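Local atomic coordinates of NF-kappa-B inhibitor beta (Mus musculus, PDB entry 1OY3), a protein that inhibits NF-kappa-B by binding it and trapping it in the cytoplasm, and in its unphosphorylated form can accompany it into the nucleus. Residues 80-83 against 84-88; 236-239 against 240-244. All blocks are in the same frame, centred on the assembly; numbering follows the deposited sequence.

Contact 1 of 2, residues 80-83 against 84-88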
# COMPACT_ATOMS: atom_id res chain seq x y z
N THR C 80 5.10 -0.43 -9.03
CA THR C 80 5.98 -0.37 -10.20
C THR C 80 7.34 -0.71 -9.61
O THR C 80 7.46 -0.87 -8.39
CB THR C 80 6.11 1.04 -10.77
OG1 THR C 80 6.55 1.92 -9.73
CG2 THR C 80 4.77 1.54 -11.31
N ALA C 81 8.35 -0.81 -10.47
CA ALA C 81 9.71 -1.10 -10.02
C ALA C 81 10.16 0.03 -9.08
O ALA C 81 10.83 -0.22 -8.08
CB ALA C 81 10.67 -1.20 -11.21
N LEU C 82 9.79 1.27 -9.42
CA LEU C 82 10.16 2.41 -8.58
C LEU C 82 9.50 2.31 -7.21
O LEU C 82 10.11 2.68 -6.22
CB LEU C 82 9.75 3.75 -9.23
CG LEU C 82 10.12 5.00 -8.40
CD1 LEU C 82 11.62 5.00 -8.13
CD2 LEU C 82 9.72 6.31 -9.13
N HIS C 83 8.27 1.82 -7.16
CA HIS C 83 7.57 1.68 -5.87
C HIS C 83 8.31 0.73 -4.96
O HIS C 83 8.42 0.97 -3.77
CB HIS C 83 6.16 1.12 -6.05
CG HIS C 83 5.11 2.16 -6.29
ND1 HIS C 83 4.55 2.38 -7.53
CD2 HIS C 83 4.50 3.03 -5.45
CE1 HIS C 83 3.65 3.34 -7.45
NE2 HIS C 83 3.60 3.75 -6.19
N LEU C 84 8.78 -0.37 -5.54
CA LEU C 84 9.50 -1.40 -4.79
C LEU C 84 10.82 -0.86 -4.27
O LEU C 84 11.21 -1.17 -3.14
CB LEU C 84 9.72 -2.63 -5.68
CG LEU C 84 8.42 -3.30 -6.16
CD1 LEU C 84 8.72 -4.39 -7.18
CD2 LEU C 84 7.69 -3.88 -4.96
N ALA C 85 11.50 -0.06 -5.08
CA ALA C 85 12.77 0.51 -4.67
C ALA C 85 12.55 1.34 -3.42
O ALA C 85 13.38 1.33 -2.52
CB ALA C 85 13.35 1.40 -5.79
N CYS C 86 11.42 2.05 -3.38
CA CYS C 86 11.12 2.92 -2.24
C CYS C 86 10.72 2.18 -0.98
O CYS C 86 10.51 2.80 0.06
CB CYS C 86 10.01 3.90 -2.60
SG CYS C 86 10.44 4.98 -3.96
N ARG C 87 10.61 0.87 -1.06
CA ARG C 87 10.21 0.07 0.09
C ARG C 87 11.43 -0.57 0.72
O ARG C 87 11.45 -0.86 1.91
CB ARG C 87 9.24 -1.04 -0.35
CG ARG C 87 8.09 -0.56 -1.22
CD ARG C 87 7.26 -1.75 -1.70
NE ARG C 87 6.52 -2.39 -0.62
CZ ARG C 87 6.12 -3.66 -0.64
NH1 ARG C 87 6.39 -4.43 -1.68
NH2 ARG C 87 5.43 -4.15 0.38
N VAL C 88 12.46 -0.77 -0.09
CA VAL C 88 13.69 -1.39 0.38
C VAL C 88 14.86 -0.44 0.36
O VAL C 88 16.01 -0.87 0.36
CB VAL C 88 14.04 -2.62 -0.47
CG1 VAL C 88 12.84 -3.55 -0.58
CG2 VAL C 88 14.50 -2.18 -1.85

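Contact 2 of 2, residues 236-239 against 240-244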
# COMPACT_ATOMS: atom_id res chain seq x y z
N PRO C 236 3.47 12.61 19.84
CA PRO C 236 4.45 12.79 20.92
C PRO C 236 5.66 13.68 20.63
O PRO C 236 5.87 14.67 21.32
CB PRO C 236 4.85 11.35 21.25
CG PRO C 236 4.77 10.69 19.92
CD PRO C 236 3.47 11.21 19.37
N ASN C 237 6.45 13.32 19.62
CA ASN C 237 7.65 14.08 19.25
C ASN C 237 7.37 15.57 19.00
O ASN C 237 6.74 15.94 18.01
CB ASN C 237 8.31 13.45 18.02
CG ASN C 237 9.66 14.06 17.71
OD1 ASN C 237 10.33 13.66 16.76
ND2 ASN C 237 10.07 15.04 18.51
N PRO C 238 7.87 16.44 19.89
CA PRO C 238 7.70 17.90 19.82
C PRO C 238 8.36 18.55 18.61
O PRO C 238 7.88 19.57 18.11
CB PRO C 238 8.32 18.39 21.13
CG PRO C 238 8.27 17.18 22.03
CD PRO C 238 8.63 16.07 21.10
N ILE C 239 9.45 17.96 18.15
CA ILE C 239 10.19 18.50 17.01
C ILE C 239 9.29 18.79 15.83
O ILE C 239 9.36 19.88 15.24
CB ILE C 239 11.28 17.51 16.54
CG1 ILE C 239 12.10 17.03 17.74
CG2 ILE C 239 12.17 18.18 15.51
CD1 ILE C 239 12.79 18.13 18.51
N LEU C 240 8.44 17.83 15.49
CA LEU C 240 7.52 17.94 14.36
C LEU C 240 6.68 19.21 14.37
O LEU C 240 6.55 19.88 13.35
CB LEU C 240 6.61 16.71 14.31
CG LEU C 240 7.35 15.38 14.13
CD1 LEU C 240 6.39 14.23 14.32
CD2 LEU C 240 7.99 15.34 12.76
N ALA C 241 6.11 19.53 15.53
CA ALA C 241 5.28 20.72 15.66
C ALA C 241 6.16 21.97 15.48
O ALA C 241 5.78 22.89 14.76
CB ALA C 241 4.62 20.73 17.03
N ARG C 242 7.32 21.97 16.12
CA ARG C 242 8.25 23.09 16.03
C ARG C 242 8.55 23.41 14.57
O ARG C 242 8.40 24.55 14.13
CB ARG C 242 9.56 22.74 16.75
CG ARG C 242 9.39 22.37 18.22
CD ARG C 242 10.71 21.91 18.83
NE ARG C 242 10.57 21.45 20.21
CZ ARG C 242 11.51 20.81 20.89
NH1 ARG C 242 12.68 20.54 20.33
NH2 ARG C 242 11.28 20.43 22.14
N LEU C 243 8.96 22.39 13.81
CA LEU C 243 9.27 22.54 12.39
C LEU C 243 8.13 23.21 11.64
O LEU C 243 8.32 24.27 11.04
CB LEU C 243 9.54 21.17 11.75
CG LEU C 243 10.94 20.57 11.90
CD1 LEU C 243 11.38 20.60 13.35
CD2 LEU C 243 10.94 19.14 11.36
N LEU C 244 6.96 22.58 11.67
CA LEU C 244 5.78 23.12 10.99
C LEU C 244 5.57 24.57 11.39
O LEU C 244 5.30 25.42 10.54
CB LEU C 244 4.55 22.27 11.34
CG LEU C 244 4.52 20.91 10.65
CD1 LEU C 244 3.63 19.93 11.41
CD2 LEU C 244 4.02 21.10 9.22

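Contact 1 of 2, residues 80-83 against 84-88
T80 and H83 grip each other in both directions, while T80 O also accepts from L84 N at 3.2 Å. The T80 N donates to the H83 ring, and T80 OG1 accepts from H83 N. This is the capping box of the ankyrin repeat, in the Thr-Ala-Leu-His version of the family's TPLH motif, at the N-terminus of helix 81-85. The bond from H83 N to T80 OG1 is 3.1 Å long. The return bond, from T80 N to H83 ND1, is almost straight at 174°. T80 OG1 is a further hydrogen-bond partner of ND1. The H83 ring reaches back to T80 because CG lies anti to the carbonyl carbon (chi1 -88°). T80 CG2 meets the edge of the ring in its plane. The second ring nitrogen, H83 NE2, is hydrogen-bonded to H159 O, which ties this repeat to ANK 4. The ring is thus gripped through both nitrogens, which would fix its rotation. Further along, A81 O accepts from A85 N at 3.1 Å and L82 O from C86 N at 3.2 Å. L84 packs against H50 and I54 of helix 48-55. The R87 chain is bent at chi3 (69°), and its guanidinium presents an edge to L84 CD2. Nearer its root, R87 CG lies only 3.0 Å from H83 O.

Contact 2 of 2, residues 236-239 against 240-244
R242 doubles back along its own helix and lays its side chain over P238 and I239. Its backbone N donates to P238 O at 3.2 Å, with an N-H...O angle of 172°. A241 N makes a second, weak bond to the same oxygen. From this root, R242 CB faces the carbonyls of I239 and P238. CG comes next, anti to the carbonyl carbon (chi1 -57°), and approaches P238 O to 3.2 Å. CD runs on past the same oxygen and stands 3.9 Å from I239 CA. The chain is extended from CG to NE, which carries the guanidinium back beyond the carbonyls. This stretch belongs to helix 238-246 of the sixth ankyrin repeat, which packs on helix 205-213 of the fifth. There L240 meets A205 and L208, and L243 also touches L208. N237 N, one residue before P238, is hydrogen-bonded to Q203 OE1. R242 is exposed within the assembly, and a crystal neighbour touches it. Its NE is 3.9 Å from P238 CB, and CZ is 3.8 Å from I239 CD1. I239 N sits over one face of the guanidinium, 4.1 Å above the plane and offset toward the rim. NH1 lies on the I239 CD1 side, closer than ordinary packing, so its exact place is doubtful. NH2 is 3.7 Å from P238 CB, where the plane meets the proline obliquely.

Both contacts are local ones along a helix in one stack of ankyrin repeats. Contact 1 lies in ANK 3 and contact 2 in ANK 6. Their centres are 28 Å apart, and their nearest atoms are about 18 Å apart, so they do not touch. Contact 1 is buried, with its centre 4 Å from the centre of the chain. Contact 2 is a surface contact, 26 Å from that centre. There is no catalytic site to relate them to. The difference lies in the partner protein: L84, R87 and V88 of contact 1 come within reach of another protein chain of the assembly, whereas no other protein chain of the assembly touches contact 2.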